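Leucine aminopeptidase 1 (PDB 2HC9) catalyses the zinc-dependent release of N-terminal amino acids, preferably leucine, from peptides, and probably acts as a digestive enzyme. Local coordinates at residues 119-124 with 161-166; 156-161 with 485-490; 2-7 with 146-151; 286-291 with 475-480. The protein carries 1 engineered substitution. One frame throughout, in Å; residues are numbered along the deposited sequence. Where two conformers were deposited one is given.

Overall arrangement
Contacts 1 and 4 are buried helix-helix interfaces held by apolar side chains, whereas contacts 2 and 3 are only partly buried and depend on hydrogen bonds, with a salt bridge added in contact 3. Helix 157-178 is the common element: contact 2 holds its first turn to the C-terminal tail, contact 1 packs its next turn on helix 120-128, and its T164 reaches the edge strand of contact 3. F162 and L166 of contact 1 touch S477 of contact 4, which lies in the catalytic domain. Contacts 3 and 4 do not touch; their nearest atoms are about 12 Å apart, and contact 1 touches both.

Contact 1 (119-124 with 161-166); sequences DVLSHV and VFLTDL
The F162 ring meets L121 at its edge: CD1 of L121 lies close to the ring plane, 3.7 Å from F162 CE2. The other flat group, the H123 imidazole, has CB of D119 over one face, offset toward the rim, and belongs to the far side of its helix. The setting is a helix-helix packing on one face of an α/β sheet. Helix 120-128 is the connection of a β-α-β crossover between strands 108-114 and 145-151; helix 157-178 comes after strand 145-151, and segments 120-124 and 161-166 cross at -36°. L163 is the central residue. Its two methyls meet adjacent residues of the neighbouring helix, CD1 touching V120 CG1 at 3.6 Å and CD2 resting 3.8 Å from the backbone atom L121 CA. L121 CG, anti to the backbone N (chi1 -174°), lies 3.7 Å from L166 CD2, and CD1 goes on to F162. The L121 and L166 side chains meet at about a right angle, and L166 CD2 lies equally near L121 CD2. Every touching residue is buried, and the side-chain contacts are all apolar. Beyond them, L489 of the C-terminal tail and T478 of helix 473-480 also pack on L121, while V6 of strand 3-8 closes the side next to L163 and V124. On that side V124 CG1 lies 4.1 Å from L163 O and 4.2 Å from L163 CB.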
loop_
_atom_site.group_PDB
_atom_site.type_symbol
_atom_site.label_atom_id
_atom_site.label_comp_id
_atom_site.label_asym_id
_atom_site.label_seq_id
_atom_site.Cartn_x
_atom_site.Cartn_y
_atom_site.Cartn_z
ATOM N N ASP A 119 -21.949 22.011 36.942
ATOM C CA ASP A 119 -21.255 22.305 35.684
ATOM C C ASP A 119 -19.951 23.057 35.861
ATOM O O ASP A 119 -19.152 23.099 34.931
ATOM C CB ASP A 119 -22.134 23.133 34.757
ATOM C CG ASP A 119 -23.292 22.317 34.147
ATOM O OD1 ASP A 119 -23.303 21.074 34.291
ATOM O OD2 ASP A 119 -24.191 22.931 33.548
ATOM N N VAL A 120 -19.760 23.704 37.015
ATOM C CA VAL A 120 -18.685 24.691 37.151
ATOM C C VAL A 120 -17.307 24.102 36.827
ATOM O O VAL A 120 -16.544 24.699 36.060
ATOM C CB VAL A 120 -18.658 25.334 38.555
ATOM C CG1 VAL A 120 -17.374 26.183 38.716
ATOM C CG2 VAL A 120 -19.927 26.188 38.757
ATOM N N LEU A 121 -16.978 22.948 37.412
ATOM C CA LEU A 121 -15.619 22.423 37.265
ATOM C C LEU A 121 -15.271 22.127 35.791
ATOM O O LEU A 121 -14.218 22.519 35.300
ATOM C CB LEU A 121 -15.450 21.164 38.124
ATOM C CG LEU A 121 -14.043 20.571 38.203
ATOM C CD1 LEU A 121 -13.881 19.892 39.552
ATOM C CD2 LEU A 121 -13.750 19.552 37.040
ATOM N N SER A 122 -16.158 21.413 35.097
ATOM C CA SER A 122 -15.909 21.058 33.691
ATOM C C SER A 122 -15.853 22.296 32.810
ATOM O O SER A 122 -15.054 22.358 31.859
ATOM C CB SER A 122 -16.996 20.104 33.175
ATOM O OG SER A 122 -18.247 20.759 33.205
ATOM N N HIS A 123 -16.709 23.286 33.118
ATOM C CA HIS A 123 -16.763 24.507 32.310
ATOM C C HIS A 123 -15.498 25.327 32.490
ATOM O O HIS A 123 -14.916 25.813 31.511
ATOM C CB HIS A 123 -17.996 25.340 32.687
ATOM C CG HIS A 123 -19.280 24.771 32.154
ATOM N ND1 HIS A 123 -20.423 25.528 31.982
ATOM C CD2 HIS A 123 -19.584 23.528 31.704
ATOM C CE1 HIS A 123 -21.389 24.764 31.495
ATOM N NE2 HIS A 123 -20.907 23.548 31.315
ATOM N N VAL A 124 -15.072 25.492 33.741
ATOM C CA VAL A 124 -13.798 26.177 34.013
ATOM C C VAL A 124 -12.626 25.475 33.278
ATOM O O VAL A 124 -11.832 26.128 32.602
ATOM C CB VAL A 124 -13.535 26.295 35.529
ATOM C CG1 VAL A 124 -12.081 26.755 35.804
ATOM C CG2 VAL A 124 -14.542 27.261 36.147
ATOM N N VAL A 161 -10.052 28.724 44.664
ATOM C CA VAL A 161 -8.608 28.391 44.741
ATOM C C VAL A 161 -8.366 27.069 44.016
ATOM O O VAL A 161 -7.450 26.958 43.183
ATOM C CB VAL A 161 -8.085 28.260 46.208
ATOM C CG1 VAL A 161 -6.589 27.968 46.216
ATOM C CG2 VAL A 161 -8.313 29.572 46.981
ATOM N N PHE A 162 -9.175 26.072 44.346
ATOM C CA PHE A 162 -9.011 24.773 43.688
ATOM C C PHE A 162 -9.156 24.900 42.159
ATOM O O PHE A 162 -8.383 24.307 41.420
ATOM C CB PHE A 162 -9.987 23.703 44.226
ATOM C CG PHE A 162 -10.066 22.515 43.311
ATOM C CD1 PHE A 162 -8.997 21.608 43.246
ATOM C CD2 PHE A 162 -11.116 22.392 42.411
ATOM C CE1 PHE A 162 -9.035 20.538 42.325
ATOM C CE2 PHE A 162 -11.148 21.345 41.496
ATOM C CZ PHE A 162 -10.110 20.443 41.445
ATOM N N LEU A 163 -10.157 25.643 41.692
ATOM C CA LEU A 163 -10.403 25.777 40.249
ATOM C C LEU A 163 -9.251 26.510 39.549
ATOM O O LEU A 163 -8.913 26.212 38.411
ATOM C CB LEU A 163 -11.739 26.499 40.010
ATOM C CG LEU A 163 -12.983 25.679 40.411
ATOM C CD1 LEU A 163 -14.232 26.598 40.463
ATOM C CD2 LEU A 163 -13.232 24.514 39.435
ATOM N N THR A 164 -8.640 27.474 40.236
ATOM C CA THR A 164 -7.436 28.112 39.710
ATOM C C THR A 164 -6.283 27.102 39.594
ATOM O O THR A 164 -5.547 27.095 38.601
ATOM C CB THR A 164 -7.039 29.298 40.630
ATOM O OG1 THR A 164 -8.137 30.220 40.669
ATOM C CG2 THR A 164 -5.791 30.013 40.128
ATOM N N ASP A 165 -6.117 26.273 40.628
ATOM C CA ASP A 165 -5.097 25.223 40.614
ATOM C C ASP A 165 -5.404 24.174 39.549
ATOM O O ASP A 165 -4.487 23.661 38.892
ATOM C CB ASP A 165 -5.027 24.548 41.970
ATOM C CG ASP A 165 -4.305 25.397 43.017
ATOM O OD1 ASP A 165 -3.498 26.267 42.640
ATOM O OD2 ASP A 165 -4.543 25.168 44.212
ATOM N N LEU A 166 -6.679 23.841 39.393
ATOM C CA LEU A 166 -7.055 22.888 38.347
ATOM C C LEU A 166 -6.770 23.468 36.957
ATOM O O LEU A 166 -6.213 22.777 36.092
ATOM C CB LEU A 166 -8.536 22.519 38.459
ATOM C CG LEU A 166 -9.036 21.591 37.334
ATOM C CD1 LEU A 166 -8.309 20.234 37.402
ATOM C CD2 LEU A 166 -10.555 21.430 37.446
#

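Contact 2 (156-161 with 485-490); sequences TNEDAV and SVPMLK
One carboxylate, that of D159, serves two turns at once: it completes the capping box at the start of helix 157-178 and also receives M488 N from the C-terminal tail. In the box, D159 N donates to T156 OG1, and T156 N returns a bond to D159 OD2, which it meets from above the carboxylate plane at 3.0 Å. The other oxygen faces the tail. M488 N approaches D159 OD1 on the syn side at 2.8 Å, 26° out of the plane, and this grip holds the 3-10 turn 487-489 against the helix start. With both oxygens engaged, the rotation of the carboxylate is largely fixed. The ring of P487 is set among three oxygens, with CG facing T156 OG1 and CD lying 3.3 Å from D159 OD1 and 3.4 Å from E158 OE1. E158 CG is anti to the backbone N (chi1 178°), 3.7 Å from P487 CD, and the extended chain beyond it carries the carboxylate to S485, two residues ahead of the turn. S485 OG donates to E158 OE2 at 2.8 Å, nearly along the C-O axis. The same OE2 lies 3.0 Å from S485 O, a meeting of two acceptors that may be partly offset by the bond OE2 receives from that OG. Y117 touches both D159 and M488, and V120 and L121 of helix 120-128 also receive the methionine. M488 CG lies between the backbone N and the carbonyl carbon (chi1 77°), and from there SD comes to 3.8 Å from D159 CB.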
loop_
_atom_site.group_PDB
_atom_site.type_symbol
_atom_site.label_atom_id
_atom_site.label_comp_id
_atom_site.label_asym_id
_atom_site.label_seq_id
_atom_site.Cartn_x
_atom_site.Cartn_y
_atom_site.Cartn_z
ATOM N N THR A 156 -17.714 28.352 46.874
ATOM C CA THR A 156 -16.962 28.966 47.964
ATOM C C THR A 156 -15.645 29.573 47.475
ATOM O O THR A 156 -15.186 29.298 46.353
ATOM C CB THR A 156 -16.657 27.961 49.099
ATOM O OG1 THR A 156 -15.633 27.035 48.693
ATOM C CG2 THR A 156 -17.922 27.206 49.523
ATOM N N ASN A 157 -15.023 30.396 48.315
ATOM C CA ASN A 157 -13.696 30.917 47.984
ATOM C C ASN A 157 -12.631 29.813 47.879
ATOM O O ASN A 157 -11.757 29.879 47.016
ATOM C CB ASN A 157 -13.271 32.015 48.975
ATOM C CG ASN A 157 -14.068 33.315 48.798
ATOM O OD1 ASN A 157 -14.867 33.467 47.864
ATOM N ND2 ASN A 157 -13.832 34.269 49.692
ATOM N N GLU A 158 -12.725 28.788 48.727
ATOM C CA GLU A 158 -11.844 27.637 48.624
ATOM C C GLU A 158 -12.025 26.904 47.285
ATOM O O GLU A 158 -11.048 26.480 46.665
ATOM C CB GLU A 158 -12.067 26.669 49.791
ATOM C CG GLU A 158 -11.196 25.408 49.689
ATOM C CD GLU A 158 -11.228 24.522 50.932
ATOM O OE1 GLU A 158 -12.184 24.619 51.750
ATOM O OE2 GLU A 158 -10.288 23.706 51.078
ATOM N N ASP A 159 -13.271 26.763 46.843
ATOM C CA ASP A 159 -13.530 26.212 45.503
ATOM C C ASP A 159 -12.784 26.982 44.411
ATOM O O ASP A 159 -12.246 26.373 43.484
ATOM C CB ASP A 159 -15.012 26.206 45.169
ATOM C CG ASP A 159 -15.809 25.226 46.002
ATOM O OD1 ASP A 159 -15.271 24.179 46.437
ATOM O OD2 ASP A 159 -17.002 25.529 46.212
ATOM N N ALA A 160 -12.760 28.314 44.522
ATOM C CA ALA A 160 -12.148 29.141 43.490
ATOM C C ALA A 160 -10.630 28.940 43.482
ATOM O O ALA A 160 -10.004 28.939 42.412
ATOM C CB ALA A 160 -12.525 30.614 43.642
ATOM N N VAL A 161 -10.052 28.724 44.664
ATOM C CA VAL A 161 -8.608 28.391 44.741
ATOM C C VAL A 161 -8.366 27.069 44.016
ATOM O O VAL A 161 -7.450 26.958 43.183
ATOM C CB VAL A 161 -8.085 28.260 46.208
ATOM C CG1 VAL A 161 -6.589 27.968 46.216
ATOM C CG2 VAL A 161 -8.313 29.572 46.981
ATOM N N SER A 485 -9.872 18.721 50.809
ATOM C CA SER A 485 -10.638 19.675 51.580
ATOM C C SER A 485 -11.572 20.516 50.735
ATOM O O SER A 485 -12.176 21.445 51.268
ATOM C CB SER A 485 -9.699 20.612 52.354
ATOM O OG SER A 485 -8.836 21.310 51.465
ATOM N N VAL A 486 -11.699 20.228 49.433
ATOM C CA VAL A 486 -12.405 21.159 48.545
ATOM C C VAL A 486 -13.916 20.946 48.607
ATOM O O VAL A 486 -14.388 19.873 48.260
ATOM C CB VAL A 486 -11.922 21.034 47.072
ATOM C CG1 VAL A 486 -12.553 22.140 46.221
ATOM C CG2 VAL A 486 -10.387 21.147 46.999
ATOM N N PRO A 487 -14.680 21.970 49.029
ATOM C CA PRO A 487 -16.131 21.769 49.194
ATOM C C PRO A 487 -16.841 21.195 47.969
ATOM O O PRO A 487 -17.589 20.233 48.095
ATOM C CB PRO A 487 -16.643 23.182 49.519
ATOM C CG PRO A 487 -15.497 23.818 50.229
ATOM C CD PRO A 487 -14.267 23.323 49.458
ATOM N N MET A 488 -16.578 21.743 46.785
ATOM C CA MET A 488 -17.244 21.271 45.563
ATOM C C MET A 488 -16.837 19.859 45.129
ATOM O O MET A 488 -17.480 19.286 44.248
ATOM C CB MET A 488 -17.049 22.234 44.386
ATOM C CG MET A 488 -15.643 22.168 43.716
ATOM S SD MET A 488 -15.308 23.477 42.517
ATOM C CE MET A 488 -16.736 23.301 41.408
ATOM N N LEU A 489 -15.766 19.323 45.712
ATOM C CA LEU A 489 -15.336 17.948 45.398
ATOM C C LEU A 489 -15.836 16.942 46.429
ATOM O O LEU A 489 -15.651 15.738 46.273
ATOM C CB LEU A 489 -13.806 17.857 45.342
ATOM C CG LEU A 489 -13.149 18.753 44.286
ATOM C CD1 LEU A 489 -11.640 18.537 44.281
ATOM C CD2 LEU A 489 -13.734 18.486 42.887
ATOM N N LYS A 490 -16.416 17.434 47.513
ATOM C CA LYS A 490 -16.628 16.582 48.669
ATOM C C LYS A 490 -18.033 16.034 48.623
ATOM O O LYS A 490 -18.478 15.368 49.562
ATOM C CB LYS A 490 -16.331 17.329 49.970
ATOM C CG LYS A 490 -14.824 17.393 50.299
ATOM C CD LYS A 490 -14.580 17.888 51.714
ATOM C CE LYS A 490 -14.670 16.753 52.722
ATOM N NZ LYS A 490 -14.161 17.167 54.059
#

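Contact 3 (2-7 with 146-151); sequences TQVLVR and VNIDVV
R7 and D149 come together because the arginine chain turns at chi3 (-62°), which brings NE back beside the strand, while D149 sets CG beside its own backbone N (chi1 -70°). The guanidinium grips the carboxylate side-on, R7 NE bonding D149 OD1 at 2.8 Å and R7 NH2 bonding D149 OD2 at 3.0 Å. H110 NE2 and Q11 N also bond D149 OD2, and R7 NH1 has A12 O as a further partner. The N147 amide stacks on the guanidinium, their planes 19° apart, with N147 OD1 over the centre of the group, 3.4 Å from R7 CZ. Beneath the face carrying L5, N147, R7 and D149 runs a regular parallel β ladder of five backbone bonds, from V146 N to Q3 O at one end to V150 N to R7 O at the other. The opposite face is apolar: V4 CG1 touches I148 CD1 at 3.8 Å, and V6 CG1 lies 3.9 Å from V150 CG2. Strand 3-8 is the outermost strand of the N-terminal domain's sheet within this chain, and strand 145-151 separates it from strand 108-114. Helices 120-128 and 157-178 cover the valine-isoleucine face, V124 and L163 both packing on V6.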
loop_
_atom_site.group_PDB
_atom_site.type_symbol
_atom_site.label_atom_id
_atom_site.label_comp_id
_atom_site.label_asym_id
_atom_site.label_seq_id
_atom_site.Cartn_x
_atom_site.Cartn_y
_atom_site.Cartn_z
ATOM N N THR A 2 0.729 33.925 30.236
ATOM C CA THR A 2 -0.696 34.284 30.518
ATOM C C THR A 2 -1.098 33.664 31.845
ATOM O O THR A 2 -0.825 32.482 32.100
ATOM C CB THR A 2 -1.603 33.806 29.339
ATOM O OG1 THR A 2 -1.388 34.664 28.219
ATOM C CG2 THR A 2 -3.122 33.800 29.697
ATOM N N GLN A 3 -1.741 34.454 32.696
ATOM C CA GLN A 3 -2.179 33.961 33.990
ATOM C C GLN A 3 -3.692 33.813 34.025
ATOM O O GLN A 3 -4.429 34.670 33.518
ATOM C CB GLN A 3 -1.742 34.916 35.103
ATOM C CG GLN A 3 -0.250 35.185 35.121
ATOM C CD GLN A 3 0.532 34.000 35.611
ATOM O OE1 GLN A 3 0.294 33.505 36.708
ATOM N NE2 GLN A 3 1.470 33.525 34.796
ATOM N N VAL A 4 -4.146 32.731 34.652
ATOM C CA VAL A 4 -5.572 32.430 34.734
ATOM C C VAL A 4 -5.994 32.371 36.198
ATOM O O VAL A 4 -5.456 31.602 36.976
ATOM C CB VAL A 4 -5.930 31.100 34.003
ATOM C CG1 VAL A 4 -7.394 30.737 34.248
ATOM C CG2 VAL A 4 -5.674 31.224 32.521
ATOM N N LEU A 5 -6.938 33.226 36.577
ATOM C CA LEU A 5 -7.460 33.224 37.945
ATOM C C LEU A 5 -8.946 32.963 37.851
ATOM O O LEU A 5 -9.632 33.552 37.009
ATOM C CB LEU A 5 -7.259 34.613 38.603
ATOM C CG LEU A 5 -7.827 34.727 40.032
ATOM C CD1 LEU A 5 -7.025 33.836 40.999
ATOM C CD2 LEU A 5 -7.781 36.198 40.506
ATOM N N VAL A 6 -9.433 32.080 38.706
ATOM C CA VAL A 6 -10.847 31.795 38.791
ATOM C C VAL A 6 -11.369 32.490 40.059
ATOM O O VAL A 6 -10.793 32.326 41.147
ATOM C CB VAL A 6 -11.126 30.264 38.876
ATOM C CG1 VAL A 6 -12.642 30.000 38.951
ATOM C CG2 VAL A 6 -10.502 29.534 37.672
ATOM N N ARG A 7 -12.437 33.270 39.904
ATOM C CA ARG A 7 -13.030 33.983 41.052
ATOM C C ARG A 7 -14.478 33.613 41.271
ATOM O O ARG A 7 -15.217 33.269 40.342
ATOM C CB ARG A 7 -12.930 35.502 40.858
ATOM C CG ARG A 7 -11.489 36.009 40.702
ATOM C CD ARG A 7 -11.375 37.536 40.607
ATOM N NE ARG A 7 -12.054 38.104 39.447
ATOM C CZ ARG A 7 -11.832 39.340 38.997
ATOM N NH1 ARG A 7 -10.950 40.121 39.621
ATOM N NH2 ARG A 7 -12.504 39.814 37.960
ATOM N N VAL A 146 -6.104 36.663 32.552
ATOM C CA VAL A 146 -7.431 36.039 32.409
ATOM C C VAL A 146 -8.120 35.924 33.765
ATOM O O VAL A 146 -7.539 35.412 34.724
ATOM C CB VAL A 146 -7.351 34.652 31.725
ATOM C CG1 VAL A 146 -8.735 34.005 31.607
ATOM C CG2 VAL A 146 -6.646 34.769 30.355
ATOM N N ASN A 147 -9.347 36.435 33.845
ATOM C CA ASN A 147 -10.203 36.204 35.009
ATOM C C ASN A 147 -11.445 35.428 34.570
ATOM O O ASN A 147 -12.215 35.910 33.738
ATOM C CB ASN A 147 -10.640 37.531 35.639
ATOM C CG ASN A 147 -9.505 38.192 36.413
ATOM O OD1 ASN A 147 -9.143 37.771 37.515
ATOM N ND2 ASN A 147 -8.928 39.212 35.815
ATOM N N ILE A 148 -11.615 34.229 35.119
ATOM C CA ILE A 148 -12.861 33.477 34.974
ATOM C C ILE A 148 -13.722 33.708 36.213
ATOM O O ILE A 148 -13.475 33.145 37.291
ATOM C CB ILE A 148 -12.600 31.939 34.769
ATOM C CG1 ILE A 148 -11.550 31.730 33.642
ATOM C CG2 ILE A 148 -13.933 31.202 34.509
ATOM C CD1 ILE A 148 -11.064 30.301 33.497
ATOM N N ASP A 149 -14.742 34.538 36.033
ATOM C CA ASP A 149 -15.685 34.885 37.100
ATOM C C ASP A 149 -16.919 34.003 37.046
ATOM O O ASP A 149 -17.746 34.084 36.128
ATOM C CB ASP A 149 -16.065 36.371 37.008
ATOM C CG ASP A 149 -14.902 37.293 37.385
ATOM O OD1 ASP A 149 -13.815 36.786 37.777
ATOM O OD2 ASP A 149 -15.081 38.518 37.288
ATOM N N VAL A 150 -17.031 33.152 38.053
ATOM C CA VAL A 150 -18.085 32.174 38.074
ATOM C C VAL A 150 -19.244 32.790 38.850
ATOM O O VAL A 150 -19.063 33.250 39.984
ATOM C CB VAL A 150 -17.639 30.882 38.772
ATOM C CG1 VAL A 150 -18.779 29.876 38.769
ATOM C CG2 VAL A 150 -16.386 30.292 38.097
ATOM N N VAL A 151 -20.418 32.785 38.225
ATOM C CA VAL A 151 -21.659 33.242 38.861
ATOM C C VAL A 151 -22.439 31.992 39.258
ATOM O O VAL A 151 -23.111 31.354 38.423
ATOM C CB VAL A 151 -22.499 34.088 37.892
ATOM C CG1 VAL A 151 -23.782 34.573 38.581
ATOM C CG2 VAL A 151 -21.682 35.282 37.377
#

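Contact 4 (286-291 with 475-480); sequences YSALVK and LFSTLL
S477 OG, set anti to the carbonyl carbon (chi1 -72°), is the one polar side-chain atom in this interface: it bonds the carbonyl oxygen of P473 one turn back in its own helix, with A288 CB 4.2 Å away on the facing helix. Both residues are small, consistent with the 9.5 Å approach of the axes of 286-290 and 475-480, which cross at -40°. L289 supplies most of the touching atoms. Its forked end is spread against F476, S477 and L480 of the opposing helix, with CD2 lying 3.9 Å from F476 O and 4.1 Å from S477 CA. F476 O also accepts the helical bond from L480 N, so this carbonyl is satisfied beneath the methyl. The other branch, L289 CD1, meets L480 CD1 at 3.9 Å, the two leucine side chains lying at about a right angle. F476 contributes its backbone, for its ring leads away to stack edge-to-face with F358. L289 also touches L298 of strand 297-307, and F162 and L166 of helix 157-178 touch S477. The helices thus pack on each other and on strands 297-307 and 356-361 of the mixed sheet. Such helices against a central sheet are characteristic of the α/β catalytic domain of M17 aminopeptidases, and the F476 side chain lies about 12 Å from that of the zinc ligand K252.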
loop_
_atom_site.group_PDB
_atom_site.type_symbol
_atom_site.label_atom_id
_atom_site.label_comp_id
_atom_site.label_asym_id
_atom_site.label_seq_id
_atom_site.Cartn_x
_atom_site.Cartn_y
_atom_site.Cartn_z
ATOM N N TYR A 286 -1.821 14.690 40.339
ATOM C CA TYR A 286 -1.189 14.534 41.642
ATOM C C TYR A 286 -0.980 15.919 42.252
ATOM O O TYR A 286 -1.298 16.141 43.418
ATOM C CB TYR A 286 0.150 13.815 41.459
ATOM C CG TYR A 286 0.995 13.645 42.711
ATOM C CD1 TYR A 286 0.847 12.514 43.515
ATOM C CD2 TYR A 286 1.957 14.610 43.078
ATOM C CE1 TYR A 286 1.612 12.325 44.638
ATOM C CE2 TYR A 286 2.754 14.426 44.218
ATOM C CZ TYR A 286 2.577 13.276 44.983
ATOM O OH TYR A 286 3.333 13.061 46.109
ATOM N N SER A 287 -0.436 16.835 41.457
ATOM C CA SER A 287 -0.207 18.204 41.914
ATOM C C SER A 287 -1.496 18.871 42.430
ATOM O O SER A 287 -1.525 19.408 43.545
ATOM C CB SER A 287 0.414 19.033 40.798
ATOM O OG SER A 287 0.568 20.398 41.184
ATOM N N ALA A 288 -2.558 18.823 41.640
ATOM C CA ALA A 288 -3.836 19.472 42.046
ATOM C C ALA A 288 -4.410 18.852 43.344
ATOM O O ALA A 288 -4.890 19.567 44.231
ATOM C CB ALA A 288 -4.857 19.379 40.907
ATOM N N LEU A 289 -4.345 17.524 43.466
ATOM C CA LEU A 289 -4.889 16.836 44.641
ATOM C C LEU A 289 -4.069 17.155 45.891
ATOM O O LEU A 289 -4.627 17.386 46.961
ATOM C CB LEU A 289 -4.909 15.319 44.421
ATOM C CG LEU A 289 -5.964 14.854 43.384
ATOM C CD1 LEU A 289 -5.715 13.383 42.925
ATOM C CD2 LEU A 289 -7.388 15.024 43.907
ATOM N N VAL A 290 -2.748 17.109 45.766
ATOM C CA VAL A 290 -1.871 17.267 46.940
ATOM C C VAL A 290 -1.904 18.718 47.446
ATOM O O VAL A 290 -1.691 18.977 48.637
ATOM C CB VAL A 290 -0.422 16.727 46.669
ATOM C CG1 VAL A 290 0.540 17.088 47.830
ATOM C CG2 VAL A 290 -0.475 15.192 46.538
ATOM N N LYS A 291 -2.227 19.655 46.555
ATOM C CA LYS A 291 -2.373 21.058 46.953
ATOM C C LYS A 291 -3.577 21.280 47.854
ATOM O O LYS A 291 -3.711 22.343 48.486
ATOM C CB LYS A 291 -2.463 21.964 45.725
ATOM C CG LYS A 291 -1.139 22.140 44.996
ATOM C CD LYS A 291 -1.373 22.878 43.684
ATOM C CE LYS A 291 -0.052 23.213 43.004
ATOM N NZ LYS A 291 0.682 24.246 43.778
ATOM N N LEU A 475 -10.483 14.841 35.517
ATOM C CA LEU A 475 -10.993 13.489 35.822
ATOM C C LEU A 475 -10.608 13.035 37.231
ATOM O O LEU A 475 -11.466 12.617 38.009
ATOM C CB LEU A 475 -10.409 12.465 34.830
ATOM C CG LEU A 475 -10.899 11.037 35.082
ATOM C CD1 LEU A 475 -12.464 10.932 34.976
ATOM C CD2 LEU A 475 -10.239 10.110 34.049
ATOM N N PHE A 476 -9.320 13.104 37.564
ATOM C CA PHE A 476 -8.894 12.595 38.863
ATOM C C PHE A 476 -9.238 13.501 40.032
ATOM O O PHE A 476 -9.381 13.040 41.148
ATOM C CB PHE A 476 -7.425 12.187 38.872
ATOM C CG PHE A 476 -7.193 10.888 38.164
ATOM C CD1 PHE A 476 -7.488 9.688 38.800
ATOM C CD2 PHE A 476 -6.779 10.870 36.834
ATOM C CE1 PHE A 476 -7.337 8.459 38.128
ATOM C CE2 PHE A 476 -6.601 9.651 36.157
ATOM C CZ PHE A 476 -6.891 8.444 36.807
ATOM N N SER A 477 -9.388 14.788 39.759
ATOM C CA SER A 477 -9.893 15.702 40.785
ATOM C C SER A 477 -11.300 15.326 41.195
ATOM O O SER A 477 -11.607 15.319 42.378
ATOM C CB SER A 477 -9.873 17.141 40.272
ATOM O OG SER A 477 -8.526 17.546 40.213
ATOM N N THR A 478 -12.149 15.002 40.219
ATOM C CA THR A 478 -13.535 14.604 40.532
ATOM C C THR A 478 -13.573 13.198 41.087
ATOM O O THR A 478 -14.330 12.931 42.013
ATOM C CB THR A 478 -14.590 14.734 39.366
ATOM O OG1 THR A 478 -14.210 13.945 38.228
ATOM C CG2 THR A 478 -14.813 16.200 38.956
ATOM N N LEU A 479 -12.757 12.300 40.549
ATOM C CA LEU A 479 -12.753 10.909 41.042
ATOM C C LEU A 479 -12.265 10.782 42.498
ATOM O O LEU A 479 -12.875 10.057 43.319
ATOM C CB LEU A 479 -11.904 10.009 40.123
ATOM C CG LEU A 479 -11.845 8.516 40.515
ATOM C CD1 LEU A 479 -13.238 7.905 40.374
ATOM C CD2 LEU A 479 -10.859 7.799 39.596
ATOM N N LEU A 480 -11.177 11.482 42.810
ATOM C CA LEU A 480 -10.506 11.334 44.102
ATOM C C LEU A 480 -10.675 12.569 44.999
ATOM O O LEU A 480 -10.112 12.633 46.094
ATOM C CB LEU A 480 -9.022 11.032 43.911
ATOM C CG LEU A 480 -8.670 9.825 43.015
ATOM C CD1 LEU A 480 -7.158 9.720 42.844
ATOM C CD2 LEU A 480 -9.208 8.540 43.698
#